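Local coordinates for nitroalkane oxidase (Podospora anserina, PDB 3MKH), which oxidises nitroalkanes to aldehydes or ketones with FAD, releasing nitrite and turning molecular oxygen into hydrogen peroxide, at residues Phe121-Phe134 and Phe179-Asp191. Numbering follows the deposited sequence.
Sequences FLSGEGSPLASLVF and FKGCDLACVVCRD. With FAD (flavin-adenine dinucleotide), chain E; SO4 (sulfate ion), chain G.
Asp183 reaches across to Pro128 and Leu129, its carboxylate alongside Pro128, and OD2 accepts the backbone N-H of Leu129 at 2.8 Å. The bond is almost straight at hydrogen (171°), yet the N-H arrives from above the carboxylate plane. A water donates to both OD2 and Ser127 O, bridging the two segments. Next to it, Phe121 lays CE2 3.7 Å from Leu184 CB, while Pro128 CB sits over one face of the Phe121 ring, toward the rim.

From here strands 130-133 and 184-191 run parallel, joined by alternating backbone bonds. On one face of the sheet Val133 CG2 meets Ala185 CB at 3.7 Å. On the other, Leu132 sends CD1 to Val188 CG2 (3.9 Å). Val188 CG2 also meets the edge of the Phe134 ring, 3.8 Å from Phe134 CD2. Phe134 has CG anti to its backbone N (chi1 -175°), which carries the ring to Val188.

In this beta-sheet domain of the acyl-CoA dehydrogenase fold, backbone atoms hold the flavin's pyrimidine side: FAD N3 donates to Leu132 O (2.7 Å), and just past the strand Phe134 N donates to FAD O2 (3.0 Å). Helix 90-109 packs against Phe121, Leu132 and Leu184, and strand 206-212 pairs antiparallel with strand 184-191.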
# COMPACT_ATOMS: atom_id res chain seq x y z
N PHE A 121 38.62 -23.08 -9.32
CA PHE A 121 37.99 -21.76 -9.29
C PHE A 121 38.99 -20.65 -9.02
O PHE A 121 38.64 -19.47 -9.00
CB PHE A 121 36.89 -21.72 -8.22
CG PHE A 121 35.75 -22.67 -8.50
CD1 PHE A 121 34.64 -22.24 -9.21
CD2 PHE A 121 35.81 -23.99 -8.08
CE1 PHE A 121 33.59 -23.11 -9.49
CE2 PHE A 121 34.77 -24.87 -8.35
CZ PHE A 121 33.66 -24.43 -9.06
N LEU A 122 40.24 -21.05 -8.81
CA LEU A 122 41.30 -20.11 -8.44
C LEU A 122 42.34 -19.93 -9.56
O LEU A 122 43.28 -19.14 -9.42
CB LEU A 122 41.99 -20.57 -7.15
CG LEU A 122 41.15 -20.37 -5.88
CD1 LEU A 122 41.63 -21.23 -4.69
CD2 LEU A 122 41.09 -18.90 -5.51
N SER A 123 42.17 -20.65 -10.66
CA SER A 123 43.13 -20.62 -11.77
C SER A 123 43.06 -19.36 -12.65
O SER A 123 44.02 -19.03 -13.35
CB SER A 123 42.94 -21.84 -12.66
OG SER A 123 41.70 -21.74 -13.35
N GLY A 124 41.93 -18.66 -12.64
CA GLY A 124 41.73 -17.56 -13.57
C GLY A 124 41.47 -18.00 -15.01
O GLY A 124 41.49 -17.19 -15.94
N GLU A 125 41.23 -19.29 -15.21
CA GLU A 125 40.87 -19.76 -16.56
C GLU A 125 39.76 -20.82 -16.60
O GLU A 125 39.28 -21.27 -15.56
CB GLU A 125 42.11 -20.22 -17.33
CG GLU A 125 42.93 -21.29 -16.65
CD GLU A 125 44.30 -21.46 -17.30
OE1 GLU A 125 44.74 -22.62 -17.48
OE2 GLU A 125 44.92 -20.43 -17.65
N GLY A 126 39.38 -21.20 -17.81
CA GLY A 126 38.24 -22.07 -18.01
C GLY A 126 36.93 -21.39 -17.62
O GLY A 126 36.84 -20.16 -17.58
N SER A 127 35.93 -22.20 -17.31
CA SER A 127 34.62 -21.67 -16.97
C SER A 127 33.92 -22.58 -15.98
O SER A 127 32.82 -23.05 -16.24
CB SER A 127 33.78 -21.53 -18.25
OG SER A 127 33.81 -22.72 -19.02
N PRO A 128 34.56 -22.82 -14.81
CA PRO A 128 33.98 -23.72 -13.81
C PRO A 128 32.71 -23.14 -13.20
O PRO A 128 32.65 -21.93 -12.96
CB PRO A 128 35.08 -23.84 -12.75
CG PRO A 128 35.86 -22.53 -12.86
CD PRO A 128 35.80 -22.17 -14.33
N LEU A 129 31.73 -23.99 -12.94
CA LEU A 129 30.46 -23.60 -12.34
C LEU A 129 30.29 -24.27 -11.00
O LEU A 129 30.64 -25.45 -10.84
CB LEU A 129 29.30 -24.04 -13.24
CG LEU A 129 29.08 -23.28 -14.54
CD1 LEU A 129 28.17 -24.10 -15.44
CD2 LEU A 129 28.47 -21.92 -14.23
N ALA A 130 29.75 -23.53 -10.04
CA ALA A 130 29.43 -24.06 -8.72
C ALA A 130 27.96 -23.79 -8.44
O ALA A 130 27.38 -22.87 -9.02
CB ALA A 130 30.33 -23.42 -7.61
N SER A 131 27.36 -24.59 -7.56
CA SER A 131 25.94 -24.49 -7.27
C SER A 131 25.68 -24.81 -5.81
O SER A 131 26.28 -25.74 -5.27
CB SER A 131 25.15 -25.47 -8.15
OG SER A 131 23.76 -25.33 -7.96
N LEU A 132 24.81 -24.03 -5.17
CA LEU A 132 24.32 -24.37 -3.84
C LEU A 132 23.00 -25.10 -4.06
O LEU A 132 21.99 -24.51 -4.49
CB LEU A 132 24.16 -23.12 -2.97
CG LEU A 132 23.48 -23.23 -1.59
CD1 LEU A 132 23.84 -24.50 -0.86
CD2 LEU A 132 23.83 -22.02 -0.72
N VAL A 133 23.03 -26.41 -3.83
CA VAL A 133 21.94 -27.27 -4.25
C VAL A 133 21.09 -27.59 -3.03
O VAL A 133 21.32 -28.58 -2.33
CB VAL A 133 22.45 -28.55 -4.91
CG1 VAL A 133 21.29 -29.34 -5.51
CG2 VAL A 133 23.48 -28.20 -5.99
N PHE A 134 20.12 -26.71 -2.79
CA PHE A 134 19.30 -26.71 -1.60
C PHE A 134 17.86 -27.06 -1.96
O PHE A 134 17.27 -27.99 -1.40
CB PHE A 134 19.35 -25.30 -1.00
CG PHE A 134 18.64 -25.16 0.32
CD1 PHE A 134 17.30 -24.82 0.36
CD2 PHE A 134 19.32 -25.32 1.51
CE1 PHE A 134 16.64 -24.67 1.58
CE2 PHE A 134 18.67 -25.16 2.73
CZ PHE A 134 17.34 -24.85 2.76
N PHE A 179 24.77 -30.01 -19.08
CA PHE A 179 23.64 -30.64 -18.42
C PHE A 179 23.94 -32.01 -17.82
O PHE A 179 23.03 -32.76 -17.48
CB PHE A 179 22.43 -30.69 -19.37
CG PHE A 179 22.02 -29.33 -19.86
CD1 PHE A 179 21.89 -28.28 -18.96
CD2 PHE A 179 21.78 -29.09 -21.20
CE1 PHE A 179 21.53 -27.02 -19.40
CE2 PHE A 179 21.41 -27.84 -21.64
CZ PHE A 179 21.29 -26.80 -20.73
N LYS A 180 25.21 -32.34 -17.65
CA LYS A 180 25.56 -33.60 -17.03
C LYS A 180 26.21 -33.40 -15.66
O LYS A 180 26.84 -34.32 -15.12
CB LYS A 180 26.44 -34.43 -17.96
CG LYS A 180 25.72 -34.90 -19.23
CD LYS A 180 26.62 -35.81 -20.06
CE LYS A 180 25.98 -36.15 -21.40
NZ LYS A 180 24.56 -36.61 -21.26
N GLY A 181 26.07 -32.20 -15.11
CA GLY A 181 26.55 -31.91 -13.77
C GLY A 181 27.63 -30.84 -13.73
O GLY A 181 28.59 -30.86 -14.50
N CYS A 182 27.47 -29.89 -12.82
CA CYS A 182 28.43 -28.80 -12.76
C CYS A 182 29.75 -29.25 -12.09
O CYS A 182 29.84 -30.38 -11.59
CB CYS A 182 27.83 -27.60 -12.01
SG CYS A 182 27.65 -27.85 -10.22
N ASP A 183 30.75 -28.38 -12.09
CA ASP A 183 32.05 -28.69 -11.47
C ASP A 183 31.98 -28.95 -9.97
O ASP A 183 32.64 -29.86 -9.47
CB ASP A 183 33.04 -27.55 -11.73
CG ASP A 183 33.19 -27.24 -13.21
OD1 ASP A 183 34.23 -27.61 -13.79
OD2 ASP A 183 32.27 -26.61 -13.79
N LEU A 184 31.22 -28.13 -9.25
CA LEU A 184 31.21 -28.24 -7.80
C LEU A 184 29.83 -27.91 -7.23
O LEU A 184 29.41 -26.77 -7.27
CB LEU A 184 32.26 -27.31 -7.19
CG LEU A 184 32.40 -27.41 -5.68
CD1 LEU A 184 32.71 -28.85 -5.32
CD2 LEU A 184 33.52 -26.48 -5.18
N ALA A 185 29.14 -28.91 -6.71
CA ALA A 185 27.82 -28.70 -6.13
C ALA A 185 27.90 -28.89 -4.62
O ALA A 185 28.46 -29.88 -4.15
CB ALA A 185 26.80 -29.68 -6.73
N CYS A 186 27.37 -27.93 -3.85
CA CYS A 186 27.20 -28.12 -2.41
C CYS A 186 25.79 -28.65 -2.16
O CYS A 186 24.83 -27.88 -2.22
CB CYS A 186 27.42 -26.81 -1.65
SG CYS A 186 29.14 -26.26 -1.67
N VAL A 187 25.67 -29.95 -1.89
CA VAL A 187 24.35 -30.57 -1.82
C VAL A 187 23.89 -30.62 -0.38
O VAL A 187 24.52 -31.26 0.48
CB VAL A 187 24.33 -31.96 -2.45
CG1 VAL A 187 22.90 -32.57 -2.39
CG2 VAL A 187 24.80 -31.88 -3.89
N VAL A 188 22.80 -29.92 -0.13
CA VAL A 188 22.20 -29.91 1.19
C VAL A 188 21.24 -31.08 1.26
O VAL A 188 20.33 -31.22 0.44
CB VAL A 188 21.48 -28.60 1.46
CG1 VAL A 188 20.94 -28.57 2.91
CG2 VAL A 188 22.43 -27.44 1.22
N CYS A 189 21.45 -31.93 2.26
CA CYS A 189 20.66 -33.14 2.36
C CYS A 189 20.50 -33.57 3.81
O CYS A 189 21.10 -32.98 4.72
CB CYS A 189 21.31 -34.25 1.54
SG CYS A 189 23.06 -34.48 1.91
N ARG A 190 19.68 -34.60 4.03
CA ARG A 190 19.57 -35.14 5.38
C ARG A 190 20.17 -36.55 5.52
O ARG A 190 19.98 -37.43 4.66
CB ARG A 190 18.13 -35.08 5.90
CG ARG A 190 17.22 -36.09 5.32
CD ARG A 190 15.85 -36.03 5.96
NE ARG A 190 14.89 -36.65 5.06
CZ ARG A 190 14.65 -37.95 5.02
NH1 ARG A 190 15.30 -38.76 5.86
NH2 ARG A 190 13.78 -38.45 4.16
N ASP A 191 20.92 -36.74 6.60
CA ASP A 191 21.55 -38.01 6.91
C ASP A 191 20.45 -39.02 7.23
O ASP A 191 19.63 -38.79 8.12
CB ASP A 191 22.48 -37.84 8.11
CG ASP A 191 23.14 -39.14 8.55
OD1 ASP A 191 23.12 -40.12 7.78
OD2 ASP A 191 23.68 -39.17 9.67
PA FAD E . 8.58 -23.07 -0.69
O1A FAD E . 8.85 -24.19 0.21
O2A FAD E . 8.46 -23.32 -2.12
O5B FAD E . 7.26 -22.31 -0.18
C5B FAD E . 6.32 -21.76 -1.10
C4B FAD E . 5.30 -20.83 -0.43
O4B FAD E . 4.51 -21.58 0.50
C3B FAD E . 5.99 -19.74 0.40
O3B FAD E . 6.23 -18.59 -0.41
C2B FAD E . 4.94 -19.42 1.45
O2B FAD E . 4.02 -18.46 0.94
C1B FAD E . 4.23 -20.76 1.66
N9A FAD E . 4.79 -21.40 2.89
C8A FAD E . 5.43 -22.56 2.94
N7A FAD E . 5.79 -22.82 4.19
C5A FAD E . 5.37 -21.81 4.95
C6A FAD E . 5.45 -21.52 6.30
N6A FAD E . 6.05 -22.36 7.13
N1A FAD E . 4.90 -20.39 6.76
C2A FAD E . 4.30 -19.55 5.94
N3A FAD E . 4.21 -19.79 4.64
C4A FAD E . 4.73 -20.91 4.12
N1 FAD E . 17.66 -22.69 -4.96
C2 FAD E . 18.89 -23.23 -4.59
O2 FAD E . 18.92 -24.17 -3.81
N3 FAD E . 20.07 -22.71 -5.10
C4 FAD E . 20.04 -21.64 -5.99
O4 FAD E . 21.09 -21.18 -6.44
C4X FAD E . 18.82 -21.09 -6.36
N5 FAD E . 18.75 -20.02 -7.25
C5X FAD E . 17.53 -19.72 -7.87
C6 FAD E . 17.49 -18.89 -8.99
C7 FAD E . 16.27 -18.61 -9.59
C7M FAD E . 16.20 -17.71 -10.83
C8 FAD E . 15.10 -19.15 -9.07
C8M FAD E . 13.75 -18.85 -9.73
C9 FAD E . 15.15 -19.96 -7.95
C9A FAD E . 16.36 -20.25 -7.35
N10 FAD E . 16.42 -21.07 -6.22
C10 FAD E . 17.64 -21.62 -5.85
C1' FAD E . 15.20 -21.35 -5.42
C2' FAD E . 14.98 -20.26 -4.37
O2' FAD E . 16.06 -20.25 -3.45
C3' FAD E . 13.65 -20.42 -3.62
O3' FAD E . 13.44 -19.26 -2.83
C4' FAD E . 13.60 -21.64 -2.69
O4' FAD E . 13.32 -22.82 -3.43
C5' FAD E . 12.52 -21.46 -1.62
O5' FAD E . 11.25 -21.17 -2.21
P FAD E . 10.03 -20.66 -1.31
O1P FAD E . 10.53 -19.62 -0.41
O2P FAD E . 8.90 -20.35 -2.19
O3P FAD E . 9.73 -21.97 -0.42
S SO4 G . 14.18 -42.43 4.61
O1 SO4 G . 12.91 -42.93 4.08
O2 SO4 G . 14.92 -41.79 3.53
O3 SO4 G . 13.89 -41.45 5.66
O4 SO4 G . 14.96 -43.55 5.14
O HOH W 1 32.18 -26.02 -16.34